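Local coordinates for abietadiene synthase, chloroplastic (Abies grandis, PDB 3S9V), which belongs to the terpene synthase family, joining an N-terminal helical domain to a metal-binding helical domain in one mainly helical chain with almost no beta structure, at residues A[681-686]-A[697-702]; A[70-75]-A[117-122]; A[361-366]-A[392-397]. One frame throughout, in Å; residues are numbered along the deposited sequence.

How the interactions relate
Interaction 1 is the buried one of the three, interaction 3 is partly buried, and interaction 2 lies at the surface, about 79 Å from interaction 1 between centres and on the opposite side of the chain's centre. No two of them touch or share a helix. Interaction 1 ties the start of one helix of the metal-binding domain to the side of another, through a buried carboxylate and a backbone N-H. Interaction 3, in the N-terminal domain, joins two helices through a tyrosine ring that meets methionine and arginine side chains, with aliphatic groups beside it. Interaction 2 brings loops together: a proline lies on a tryptophan face, with a salt bridge beside it at the exposed surface.

Interaction 1 of 3, residues A[681-686]-A[697-702]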
ATOM      1  N   VAL A 681     -18.874 -12.582   9.107  1.00 24.17           N
ATOM      2  CA  VAL A 681     -18.329 -11.504   9.918  1.00 27.05           C
ATOM      3  C   VAL A 681     -19.465 -10.898  10.727  1.00 27.52           C
ATOM      4  O   VAL A 681     -19.309 -10.616  11.912  1.00 29.35           O
ATOM      5  CB  VAL A 681     -17.647 -10.408   9.061  1.00 26.46           C
ATOM      6  CG1 VAL A 681     -18.681  -9.577   8.311  1.00 21.16           C
ATOM      7  CG2 VAL A 681     -16.792  -9.522   9.963  1.00 28.33           C
ATOM      8  N   ASN A 682     -20.613 -10.734  10.078  1.00 28.69           N
ATOM      9  CA  ASN A 682     -21.806 -10.180  10.705  1.00 28.30           C
ATOM     10  C   ASN A 682     -22.253 -11.042  11.890  1.00 29.95           C
ATOM     11  O   ASN A 682     -22.578 -10.521  12.960  1.00 24.38           O
ATOM     12  CB  ASN A 682     -22.927 -10.088   9.658  1.00 29.71           C
ATOM     13  CG  ASN A 682     -24.219  -9.499  10.213  1.00 39.53           C
ATOM     14  OD1 ASN A 682     -24.867 -10.093  11.070  1.00 43.58           O
ATOM     15  ND2 ASN A 682     -24.602  -8.324   9.713  1.00 34.33           N
ATOM     16  N   ASP A 683     -22.241 -12.360  11.696  1.00 33.03           N
ATOM     17  CA  ASP A 683     -22.671 -13.315  12.720  1.00 38.13           C
ATOM     18  C   ASP A 683     -21.727 -13.467  13.913  1.00 40.45           C
ATOM     19  O   ASP A 683     -22.178 -13.538  15.053  1.00 41.27           O
ATOM     20  CB  ASP A 683     -22.913 -14.693  12.083  1.00 39.73           C
ATOM     21  CG  ASP A 683     -24.324 -14.846  11.525  1.00 44.47           C
ATOM     22  OD1 ASP A 683     -24.933 -13.838  11.102  1.00 48.55           O
ATOM     23  OD2 ASP A 683     -24.823 -15.986  11.495  1.00 49.03           O
ATOM     24  N   THR A 684     -20.425 -13.532  13.662  1.00 41.00           N
ATOM     25  CA  THR A 684     -19.470 -13.673  14.754  1.00 44.91           C
ATOM     26  C   THR A 684     -19.572 -12.477  15.698  1.00 48.05           C
ATOM     27  O   THR A 684     -19.236 -12.568  16.878  1.00 45.98           O
ATOM     28  CB  THR A 684     -18.027 -13.759  14.234  1.00 42.56           C
ATOM     29  OG1 THR A 684     -17.740 -12.603  13.436  1.00 46.89           O
ATOM     30  CG2 THR A 684     -17.835 -15.016  13.402  1.00 38.67           C
ATOM     31  N   LYS A 685     -20.049 -11.358  15.166  1.00 51.85           N
ATOM     32  CA  LYS A 685     -20.195 -10.133  15.935  1.00 57.26           C
ATOM     33  C   LYS A 685     -21.561 -10.063  16.617  1.00 61.22           C
ATOM     34  O   LYS A 685     -21.683 -10.314  17.815  1.00 62.59           O
ATOM     35  CB  LYS A 685     -20.024  -8.929  15.003  1.00 62.95           C
ATOM     36  CG  LYS A 685     -19.816  -7.587  15.695  1.00 71.59           C
ATOM     37  CD  LYS A 685     -18.378  -7.423  16.178  1.00 76.47           C
ATOM     38  CE  LYS A 685     -18.110  -5.995  16.647  1.00 81.01           C
ATOM     39  NZ  LYS A 685     -16.678  -5.776  17.006  1.00 81.05           N
ATOM     40  N   THR A 686     -22.585  -9.738  15.833  1.00 65.07           N
ATOM     41  CA  THR A 686     -23.954  -9.594  16.324  1.00 69.97           C
ATOM     42  C   THR A 686     -24.540 -10.759  17.114  1.00 76.54           C
ATOM     43  O   THR A 686     -25.423 -10.549  17.952  1.00 78.62           O
ATOM     44  CB  THR A 686     -24.933  -9.283  15.170  1.00 68.76           C
ATOM     45  OG1 THR A 686     -24.937 -10.370  14.238  1.00 69.42           O
ATOM     46  CG2 THR A 686     -24.535  -7.995  14.458  1.00 64.37           C
ATOM     47  N   ALA A 697     -30.795 -19.143  15.756  1.00 56.42           N
ATOM     48  CA  ALA A 697     -30.149 -19.723  14.586  1.00 47.65           C
ATOM     49  C   ALA A 697     -29.117 -18.784  13.973  1.00 42.93           C
ATOM     50  O   ALA A 697     -29.469 -17.767  13.372  1.00 42.69           O
ATOM     51  CB  ALA A 697     -31.201 -20.090  13.549  1.00 49.90           C
ATOM     52  N   SER A 698     -27.841 -19.125  14.126  1.00 37.22           N
ATOM     53  CA  SER A 698     -26.772 -18.305  13.573  1.00 36.87           C
ATOM     54  C   SER A 698     -25.552 -19.157  13.247  1.00 37.11           C
ATOM     55  O   SER A 698     -25.497 -20.339  13.583  1.00 40.47           O
ATOM     56  CB  SER A 698     -26.374 -17.197  14.559  1.00 45.78           C
ATOM     57  OG  SER A 698     -25.624 -17.701  15.656  1.00 53.37           O
ATOM     58  N   ALA A 699     -24.570 -18.559  12.589  1.00 31.83           N
ATOM     59  CA  ALA A 699     -23.370 -19.295  12.246  1.00 30.22           C
ATOM     60  C   ALA A 699     -22.846 -20.045  13.472  1.00 34.81           C
ATOM     61  O   ALA A 699     -22.781 -21.271  13.467  1.00 37.19           O
ATOM     62  CB  ALA A 699     -22.314 -18.346  11.718  1.00 25.14           C
ATOM     63  N   ILE A 700     -22.494 -19.311  14.523  1.00 37.47           N
ATOM     64  CA  ILE A 700     -21.960 -19.916  15.742  1.00 38.08           C
ATOM     65  C   ILE A 700     -22.926 -20.908  16.381  1.00 37.78           C
ATOM     66  O   ILE A 700     -22.563 -22.059  16.620  1.00 36.27           O
ATOM     67  CB  ILE A 700     -21.587 -18.844  16.804  1.00 41.60           C
ATOM     68  CG1 ILE A 700     -20.457 -17.949  16.287  1.00 45.83           C
ATOM     69  CG2 ILE A 700     -21.124 -19.521  18.084  1.00 38.68           C
ATOM     70  CD1 ILE A 700     -20.853 -17.048  15.136  1.00 51.78           C
ATOM     71  N   GLN A 701     -24.150 -20.462  16.649  1.00 37.67           N
ATOM     72  CA  GLN A 701     -25.165 -21.309  17.269  1.00 41.54           C
ATOM     73  C   GLN A 701     -25.344 -22.637  16.542  1.00 44.33           C
ATOM     74  O   GLN A 701     -25.429 -23.699  17.169  1.00 46.27           O
ATOM     75  CB  GLN A 701     -26.503 -20.570  17.323  1.00 45.20           C
ATOM     76  CG  GLN A 701     -26.468 -19.319  18.191  1.00 66.31           C
ATOM     77  CD  GLN A 701     -27.788 -18.563  18.207  1.00 77.27           C
ATOM     78  OE1 GLN A 701     -28.220 -18.021  17.189  1.00 81.51           O
ATOM     79  NE2 GLN A 701     -28.435 -18.526  19.370  1.00 81.43           N
ATOM     80  N   CYS A 702     -25.393 -22.573  15.215  1.00 41.64           N
ATOM     81  CA  CYS A 702     -25.571 -23.762  14.395  1.00 38.72           C
ATOM     82  C   CYS A 702     -24.354 -24.674  14.413  1.00 37.60           C
ATOM     83  O   CYS A 702     -24.491 -25.899  14.449  1.00 35.93           O
ATOM     84  CB  CYS A 702     -25.892 -23.366  12.950  1.00 35.70           C
ATOM     85  SG  CYS A 702     -27.513 -22.592  12.734  1.00 33.29           S
TER
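The first segment is a run of helix 669-693, in which the Asn682 carbonyl takes both the N-H and the hydroxyl of Thr686; the hydroxyl sits above the carbonyl plane, with OG1 2.7 Å from Asn682 O. The run from Asn682 to Glu690 closely follows the NSE/DTE motif of class I terpene synthases, in which positions like Asn682, Thr686 and Glu690 usually bind metal; Asp683 is the aspartate that follows the first of these, and its side chain turns to helix 699-706. Here is the main bond of the contact: Ala699 N donates to Asp683 OD2 at 2.8 Å, nearly straight at 168°, and meets the lone pair anti to the other carboxylate oxygen. The methyl of Ala699 rests beside the same group, its CB 3.7 Å from Asp683 CB. OD2 also bonds Tyr631 OH, and OD1 forms a salt bridge with Arg679. Next, Thr684 crosses Ile700 at about a right angle: Ile700 CD1 comes to 3.7 Å from Thr684 CA and 4.0 Å from Thr684 CG2, adding a small apolar contact next to the polar one. The Thr684 hydroxyl turns back into its own helix, within reach of the carbonyls of Leu680 and Val681. On the facing helix, Ser698 is the N-cap, and its OG accepts from Gln701 N at 3.3 Å. The serine therefore serves one N-H of the first turn and Asp683 another. A buried carboxylate gripped by a helix-start N-H, a tyrosine hydroxyl and an arginine is probably held in its charged form, and it would interact favourably with the positive end of the helix dipole.

Interaction 2 of 3, residues A[70-75]-A[117-122]; sequences GSDNPH and LWRTGE
Pro74 CG sits squarely over one face of the Trp118 indole, 3.5 Å from the centroid of the five-membered ring and only 14° off its normal, a CH-pi contact. The two side chains run past each other in opposite directions, so that Pro74 CB follows CG along the ring, 3.8 Å from Trp118 CE2. The far end of the six-membered ring approaches the Asn73-Pro74 peptide obliquely, with Trp118 CH2 3.4 Å from Asn73 O. At the ring's edge and in its plane stands Asp72 OD1, 3.9 Å from Trp118 CZ3. The same oxygen turns to Arg119 and makes a salt bridge at 3.1 Å to Arg119 NH2; the two groups meet tip to tip, with carboxylate and guanidinium planes almost perpendicular (89°), so the pairing is through a single N and O rather than side by side. The tryptophan and arginine are placed by the end of helix 101-117. Trp118 is the first residue to leave helical angles, and Arg119, at positive phi, is the C' residue of a Schellman motif, with Thr120 N bonded to Leu115 O and Arg119 N to Thr116 O. This helical region is consistent with the gamma domain of plant terpene synthases of three-domain architecture. The arginine chain bends at chi3 (-139°), and Leu117 O lies 3.2 Å above one face of the Arg119 guanidinium, offset toward its rim. In the other loop, Asp72 is the centre of an inverse gamma turn, and Ser71 OG donates to Asn73 OD1 at 2.5 Å. Further out, Trp118 NE1 gives its hydrogen to Ala63 O, helping to fix the rotation of the indole, and Val80 of helix 77-85 touches both Pro74 and Trp118.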
ATOM      1  N   GLY A  70      47.959   7.712 -18.039  1.00 45.25           N
ATOM      2  CA  GLY A  70      49.142   7.928 -17.220  1.00 39.59           C
ATOM      3  C   GLY A  70      49.479   9.387 -16.962  1.00 38.59           C
ATOM      4  O   GLY A  70      50.406   9.702 -16.212  1.00 39.62           O
ATOM      5  N   SER A  71      48.728  10.278 -17.591  1.00 36.99           N
ATOM      6  CA  SER A  71      48.926  11.711 -17.438  1.00 36.40           C
ATOM      7  C   SER A  71      48.569  12.160 -16.023  1.00 39.42           C
ATOM      8  O   SER A  71      47.834  11.471 -15.311  1.00 40.10           O
ATOM      9  CB  SER A  71      48.049  12.446 -18.447  1.00 33.86           C
ATOM     10  OG  SER A  71      48.034  13.833 -18.190  1.00 44.05           O
ATOM     11  N   ASP A  72      49.087  13.316 -15.617  1.00 40.92           N
ATOM     12  CA  ASP A  72      48.803  13.851 -14.288  1.00 42.78           C
ATOM     13  C   ASP A  72      47.512  14.668 -14.258  1.00 43.35           C
ATOM     14  O   ASP A  72      47.528  15.894 -14.117  1.00 43.28           O
ATOM     15  CB  ASP A  72      49.960  14.714 -13.793  1.00 44.54           C
ATOM     16  CG  ASP A  72      49.607  15.481 -12.538  1.00 51.66           C
ATOM     17  OD1 ASP A  72      49.094  14.857 -11.585  1.00 47.56           O
ATOM     18  OD2 ASP A  72      49.837  16.709 -12.509  1.00 57.48           O
ATOM     19  N   ASN A  73      46.389  13.974 -14.389  1.00 40.69           N
ATOM     20  CA  ASN A  73      45.085  14.616 -14.380  1.00 36.09           C
ATOM     21  C   ASN A  73      44.042  13.617 -13.908  1.00 34.14           C
ATOM     22  O   ASN A  73      44.258  12.404 -13.966  1.00 34.87           O
ATOM     23  CB  ASN A  73      44.700  15.076 -15.787  1.00 30.07           C
ATOM     24  CG  ASN A  73      45.714  16.014 -16.399  1.00 41.72           C
ATOM     25  OD1 ASN A  73      46.464  15.631 -17.299  1.00 32.69           O
ATOM     26  ND2 ASN A  73      45.744  17.255 -15.915  1.00 37.22           N
ATOM     27  N   PRO A  74      42.899  14.111 -13.417  1.00 29.55           N
ATOM     28  CA  PRO A  74      41.885  13.153 -12.979  1.00 26.02           C
ATOM     29  C   PRO A  74      41.377  12.533 -14.272  1.00 24.64           C
ATOM     30  O   PRO A  74      41.426  13.174 -15.322  1.00 21.74           O
ATOM     31  CB  PRO A  74      40.828  14.040 -12.321  1.00 23.44           C
ATOM     32  CG  PRO A  74      41.602  15.245 -11.878  1.00 31.38           C
ATOM     33  CD  PRO A  74      42.521  15.486 -13.047  1.00 27.64           C
ATOM     34  N   HIS A  75      40.910  11.291 -14.214  1.00 24.55           N
ATOM     35  CA  HIS A  75      40.389  10.644 -15.409  1.00 23.53           C
ATOM     36  C   HIS A  75      39.074  11.317 -15.807  1.00 29.00           C
ATOM     37  O   HIS A  75      38.730  11.371 -16.986  1.00 33.21           O
ATOM     38  CB  HIS A  75      40.164   9.158 -15.149  1.00 21.44           C
ATOM     39  CG  HIS A  75      39.710   8.396 -16.355  1.00 27.11           C
ATOM     40  ND1 HIS A  75      40.509   8.207 -17.461  1.00 33.66           N
ATOM     41  CD2 HIS A  75      38.541   7.766 -16.622  1.00 32.57           C
ATOM     42  CE1 HIS A  75      39.854   7.491 -18.358  1.00 29.79           C
ATOM     43  NE2 HIS A  75      38.657   7.210 -17.872  1.00 32.69           N
ATOM     44  N   LEU A 117      44.550  15.734  -3.082  1.00 26.32           N
ATOM     45  CA  LEU A 117      45.270  14.816  -3.956  1.00 28.62           C
ATOM     46  C   LEU A 117      45.529  15.440  -5.325  1.00 31.28           C
ATOM     47  O   LEU A 117      46.515  15.120  -5.980  1.00 32.83           O
ATOM     48  CB  LEU A 117      44.489  13.503  -4.120  1.00 29.91           C
ATOM     49  CG  LEU A 117      44.299  12.615  -2.878  1.00 34.90           C
ATOM     50  CD1 LEU A 117      43.477  11.384  -3.249  1.00 38.46           C
ATOM     51  CD2 LEU A 117      45.650  12.186  -2.321  1.00 28.27           C
ATOM     52  N   TRP A 118      44.648  16.329  -5.763  1.00 29.63           N
ATOM     53  CA  TRP A 118      44.847  16.959  -7.061  1.00 29.51           C
ATOM     54  C   TRP A 118      45.494  18.336  -6.938  1.00 27.52           C
ATOM     55  O   TRP A 118      45.587  19.087  -7.915  1.00 25.39           O
ATOM     56  CB  TRP A 118      43.515  17.032  -7.817  1.00 27.57           C
ATOM     57  CG  TRP A 118      43.079  15.679  -8.290  1.00 26.01           C
ATOM     58  CD1 TRP A 118      41.927  15.027  -7.966  1.00 27.93           C
ATOM     59  CD2 TRP A 118      43.828  14.781  -9.123  1.00 23.72           C
ATOM     60  NE1 TRP A 118      41.912  13.778  -8.539  1.00 24.91           N
ATOM     61  CE2 TRP A 118      43.067  13.601  -9.254  1.00 26.28           C
ATOM     62  CE3 TRP A 118      45.072  14.860  -9.769  1.00 26.41           C
ATOM     63  CZ2 TRP A 118      43.509  12.500 -10.010  1.00 27.76           C
ATOM     64  CZ3 TRP A 118      45.515  13.763 -10.523  1.00 26.68           C
ATOM     65  CH2 TRP A 118      44.732  12.601 -10.635  1.00 27.00           C
ATOM     66  N   ARG A 119      45.942  18.651  -5.726  1.00 24.84           N
ATOM     67  CA  ARG A 119      46.614  19.912  -5.442  1.00 27.79           C
ATOM     68  C   ARG A 119      45.807  21.079  -5.981  1.00 32.50           C
ATOM     69  O   ARG A 119      46.360  22.019  -6.545  1.00 38.28           O
ATOM     70  CB  ARG A 119      48.003  19.898  -6.086  1.00 29.83           C
ATOM     71  CG  ARG A 119      48.759  18.591  -5.863  1.00 37.77           C
ATOM     72  CD  ARG A 119      49.874  18.413  -6.883  1.00 49.83           C
ATOM     73  NE  ARG A 119      49.962  17.035  -7.367  1.00 54.85           N
ATOM     74  CZ  ARG A 119      49.003  16.414  -8.050  1.00 55.18           C
ATOM     75  NH1 ARG A 119      47.871  17.040  -8.336  1.00 59.99           N
ATOM     76  NH2 ARG A 119      49.174  15.162  -8.452  1.00 52.48           N
ATOM     77  N   THR A 120      44.494  21.022  -5.801  1.00 33.92           N
ATOM     78  CA  THR A 120      43.636  22.078  -6.305  1.00 32.48           C
ATOM     79  C   THR A 120      42.613  22.558  -5.271  1.00 33.08           C
ATOM     80  O   THR A 120      42.459  21.957  -4.207  1.00 30.60           O
ATOM     81  CB  THR A 120      42.927  21.611  -7.601  1.00 32.27           C
ATOM     82  OG1 THR A 120      42.214  22.709  -8.181  1.00 37.70           O
ATOM     83  CG2 THR A 120      41.962  20.472  -7.308  1.00 31.54           C
ATOM     84  N   GLY A 121      41.947  23.667  -5.587  1.00 35.05           N
ATOM     85  CA  GLY A 121      40.949  24.244  -4.702  1.00 35.31           C
ATOM     86  C   GLY A 121      41.427  24.528  -3.288  1.00 35.91           C
ATOM     87  O   GLY A 121      40.739  24.184  -2.324  1.00 33.51           O
ATOM     88  N   GLU A 122      42.588  25.165  -3.159  1.00 35.39           N
ATOM     89  CA  GLU A 122      43.158  25.477  -1.844  1.00 37.61           C
ATOM     90  C   GLU A 122      42.199  26.164  -0.883  1.00 38.15           C
ATOM     91  O   GLU A 122      42.153  25.826   0.306  1.00 37.45           O
ATOM     92  CB  GLU A 122      44.415  26.344  -1.984  1.00 38.30           C
ATOM     93  CG  GLU A 122      45.682  25.580  -2.361  1.00 50.22           C
ATOM     94  CD  GLU A 122      45.771  25.253  -3.843  1.00 56.34           C
ATOM     95  OE1 GLU A 122      46.722  24.535  -4.232  1.00 54.32           O
ATOM     96  OE2 GLU A 122      44.900  25.715  -4.616  1.00 56.61           O
TER

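Interaction 3 of 3, residues A[361-366]-A[392-397]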
ATOM      1  N   ARG A 361      16.700  -5.275   8.983  1.00 26.82           N
ATOM      2  CA  ARG A 361      15.319  -4.994   8.609  1.00 29.07           C
ATOM      3  C   ARG A 361      14.844  -3.792   9.417  1.00 31.61           C
ATOM      4  O   ARG A 361      15.382  -3.507  10.492  1.00 31.30           O
ATOM      5  CB  ARG A 361      14.412  -6.193   8.887  1.00 28.12           C
ATOM      6  CG  ARG A 361      14.285  -6.573  10.356  1.00 31.35           C
ATOM      7  CD  ARG A 361      13.378  -7.772  10.523  1.00 19.50           C
ATOM      8  NE  ARG A 361      13.409  -8.289  11.886  1.00 34.79           N
ATOM      9  CZ  ARG A 361      12.714  -9.344  12.296  1.00 35.02           C
ATOM     10  NH1 ARG A 361      11.930  -9.996  11.446  1.00 25.99           N
ATOM     11  NH2 ARG A 361      12.803  -9.748  13.558  1.00 34.97           N
ATOM     12  N   GLY A 362      13.840  -3.091   8.897  1.00 32.91           N
ATOM     13  CA  GLY A 362      13.311  -1.926   9.589  1.00 32.54           C
ATOM     14  C   GLY A 362      11.828  -1.693   9.364  1.00 32.35           C
ATOM     15  O   GLY A 362      11.222  -2.272   8.461  1.00 27.82           O
ATOM     16  N   VAL A 363      11.248  -0.819  10.182  1.00 30.57           N
ATOM     17  CA  VAL A 363       9.830  -0.505  10.107  1.00 31.83           C
ATOM     18  C   VAL A 363       9.305  -0.313   8.693  1.00 32.49           C
ATOM     19  O   VAL A 363       8.280  -0.886   8.321  1.00 31.66           O
ATOM     20  CB  VAL A 363       9.498   0.762  10.912  1.00 33.67           C
ATOM     21  CG1 VAL A 363       8.018   1.084  10.772  1.00 34.64           C
ATOM     22  CG2 VAL A 363       9.868   0.560  12.374  1.00 35.44           C
ATOM     23  N   THR A 364      10.002   0.492   7.905  1.00 31.38           N
ATOM     24  CA  THR A 364       9.566   0.749   6.545  1.00 30.81           C
ATOM     25  C   THR A 364       9.427  -0.529   5.717  1.00 30.18           C
ATOM     26  O   THR A 364       8.367  -0.784   5.145  1.00 30.51           O
ATOM     27  CB  THR A 364      10.516   1.733   5.847  1.00 36.79           C
ATOM     28  OG1 THR A 364      10.480   2.988   6.539  1.00 42.09           O
ATOM     29  CG2 THR A 364      10.093   1.959   4.413  1.00 41.20           C
ATOM     30  N   ASP A 365      10.470  -1.353   5.663  1.00 29.20           N
ATOM     31  CA  ASP A 365      10.371  -2.579   4.877  1.00 28.82           C
ATOM     32  C   ASP A 365       9.411  -3.629   5.450  1.00 28.00           C
ATOM     33  O   ASP A 365       8.692  -4.281   4.688  1.00 28.74           O
ATOM     34  CB  ASP A 365      11.758  -3.193   4.635  1.00 38.23           C
ATOM     35  CG  ASP A 365      12.593  -3.282   5.895  1.00 46.54           C
ATOM     36  OD1 ASP A 365      12.927  -2.214   6.461  1.00 50.26           O
ATOM     37  OD2 ASP A 365      12.916  -4.418   6.310  1.00 39.93           O
ATOM     38  N   MET A 366       9.380  -3.807   6.770  1.00 26.48           N
ATOM     39  CA  MET A 366       8.457  -4.792   7.332  1.00 26.57           C
ATOM     40  C   MET A 366       7.044  -4.329   7.016  1.00 26.51           C
ATOM     41  O   MET A 366       6.148  -5.149   6.825  1.00 25.53           O
ATOM     42  CB  MET A 366       8.627  -4.961   8.856  1.00 23.02           C
ATOM     43  CG  MET A 366       9.876  -5.744   9.298  1.00 28.04           C
ATOM     44  SD  MET A 366      10.044  -7.432   8.624  1.00 25.22           S
ATOM     45  CE  MET A 366      10.913  -7.093   7.113  1.00 27.58           C
ATOM     46  N   ARG A 392       4.138  -9.009  14.448  1.00 31.64           N
ATOM     47  CA  ARG A 392       4.837  -8.974  15.729  1.00 32.75           C
ATOM     48  C   ARG A 392       5.913  -7.895  15.740  1.00 32.03           C
ATOM     49  O   ARG A 392       6.118  -7.211  16.745  1.00 33.46           O
ATOM     50  CB  ARG A 392       5.450 -10.342  16.049  1.00 37.44           C
ATOM     51  CG  ARG A 392       4.414 -11.361  16.507  1.00 41.74           C
ATOM     52  CD  ARG A 392       5.017 -12.692  16.943  1.00 53.47           C
ATOM     53  NE  ARG A 392       5.415 -13.544  15.824  1.00 55.90           N
ATOM     54  CZ  ARG A 392       6.545 -13.407  15.136  1.00 57.26           C
ATOM     55  NH1 ARG A 392       7.402 -12.444  15.452  1.00 53.12           N
ATOM     56  NH2 ARG A 392       6.814 -14.236  14.133  1.00 49.70           N
ATOM     57  N   TYR A 393       6.586  -7.723  14.611  1.00 29.60           N
ATOM     58  CA  TYR A 393       7.636  -6.727  14.524  1.00 30.16           C
ATOM     59  C   TYR A 393       7.114  -5.288  14.476  1.00 30.06           C
ATOM     60  O   TYR A 393       7.691  -4.399  15.101  1.00 25.49           O
ATOM     61  CB  TYR A 393       8.513  -7.007  13.305  1.00 26.17           C
ATOM     62  CG  TYR A 393       9.582  -5.970  13.077  1.00 20.00           C
ATOM     63  CD1 TYR A 393       9.279  -4.752  12.466  1.00 20.91           C
ATOM     64  CD2 TYR A 393      10.897  -6.199  13.481  1.00 21.57           C
ATOM     65  CE1 TYR A 393      10.254  -3.789  12.261  1.00 19.38           C
ATOM     66  CE2 TYR A 393      11.885  -5.239  13.281  1.00 24.00           C
ATOM     67  CZ  TYR A 393      11.555  -4.037  12.670  1.00 24.79           C
ATOM     68  OH  TYR A 393      12.524  -3.086  12.459  1.00 35.35           O
ATOM     69  N   LEU A 394       6.036  -5.049  13.733  1.00 29.69           N
ATOM     70  CA  LEU A 394       5.492  -3.697  13.646  1.00 30.86           C
ATOM     71  C   LEU A 394       4.880  -3.255  14.967  1.00 32.44           C
ATOM     72  O   LEU A 394       5.021  -2.096  15.358  1.00 28.25           O
ATOM     73  CB  LEU A 394       4.450  -3.593  12.525  1.00 24.42           C
ATOM     74  CG  LEU A 394       5.010  -3.624  11.098  1.00 22.41           C
ATOM     75  CD1 LEU A 394       3.867  -3.582  10.107  1.00 19.37           C
ATOM     76  CD2 LEU A 394       5.954  -2.446  10.878  1.00 20.67           C
ATOM     77  N   ARG A 395       4.213  -4.180  15.656  1.00 33.99           N
ATOM     78  CA  ARG A 395       3.589  -3.869  16.939  1.00 39.10           C
ATOM     79  C   ARG A 395       4.626  -3.623  18.017  1.00 43.82           C
ATOM     80  O   ARG A 395       4.429  -2.785  18.900  1.00 45.32           O
ATOM     81  CB  ARG A 395       2.639  -4.989  17.374  1.00 34.93           C
ATOM     82  CG  ARG A 395       1.350  -4.999  16.577  1.00 33.68           C
ATOM     83  CD  ARG A 395       0.359  -6.024  17.076  1.00 40.50           C
ATOM     84  NE  ARG A 395      -0.864  -6.004  16.273  1.00 50.09           N
ATOM     85  CZ  ARG A 395      -1.705  -4.972  16.198  1.00 49.27           C
ATOM     86  NH1 ARG A 395      -1.470  -3.857  16.880  1.00 44.68           N
ATOM     87  NH2 ARG A 395      -2.784  -5.052  15.430  1.00 48.43           N
ATOM     88  N   ASN A 396       5.735  -4.347  17.951  1.00 45.87           N
ATOM     89  CA  ASN A 396       6.781  -4.149  18.939  1.00 45.89           C
ATOM     90  C   ASN A 396       7.518  -2.840  18.630  1.00 46.64           C
ATOM     91  O   ASN A 396       8.157  -2.254  19.505  1.00 48.19           O
ATOM     92  CB  ASN A 396       7.758  -5.321  18.927  1.00 43.80           C
ATOM     93  CG  ASN A 396       8.737  -5.265  20.080  1.00 50.33           C
ATOM     94  OD1 ASN A 396       8.351  -5.371  21.243  1.00 46.55           O
ATOM     95  ND2 ASN A 396      10.012  -5.087  19.762  1.00 49.77           N
ATOM     96  N   ALA A 397       7.412  -2.380  17.386  1.00 45.07           N
ATOM     97  CA  ALA A 397       8.068  -1.146  16.972  1.00 45.53           C
ATOM     98  C   ALA A 397       7.277   0.100  17.374  1.00 47.51           C
ATOM     99  O   ALA A 397       7.864   1.136  17.684  1.00 47.36           O
ATOM    100  CB  ALA A 397       8.294  -1.155  15.467  1.00 40.97           C
TER
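Met366 lays its CG over one face of the Tyr393 ring, 3.7 Å from the centroid and 26° off the normal, a CH-pi contact offset toward the CD1 and CE1 rim. The chain bends at chi2 and chi3, so SD stands back obliquely 4.9 Å from that centroid, a Met-aromatic contact. Tyr393 CG is anti to the backbone N (chi1 176°), which sends the ring across to the start of helix 363-373, its OH 3.2 Å from Gly362 CA. Arg361 meets the ring tip to tip on its CD2/CE2 side: Tyr393 CD2 lies over one face of the guanidinium, 3.6 Å from Arg361 NE, with planes 52° apart. The charge has further partners in Glu351 and Phe352 O. Gly362 is the N-cap, and Asp365 OD2 accepts its N-H at 3.1 Å, the half of a capping box that a glycine permits. Farther along, Val363 CG2 meets Ala397 CB at 3.9 Å, and the Val363 and Leu394 side chains cross obliquely, with Val363 CG1 4.1 Å from Leu394 CD2. Helix 363-373 packs its first turn against the last turns of helix 381-397, while helix 413-422 closes over the pair, with Ile413 and Val417 on Val363 and Leu421 on Leu394.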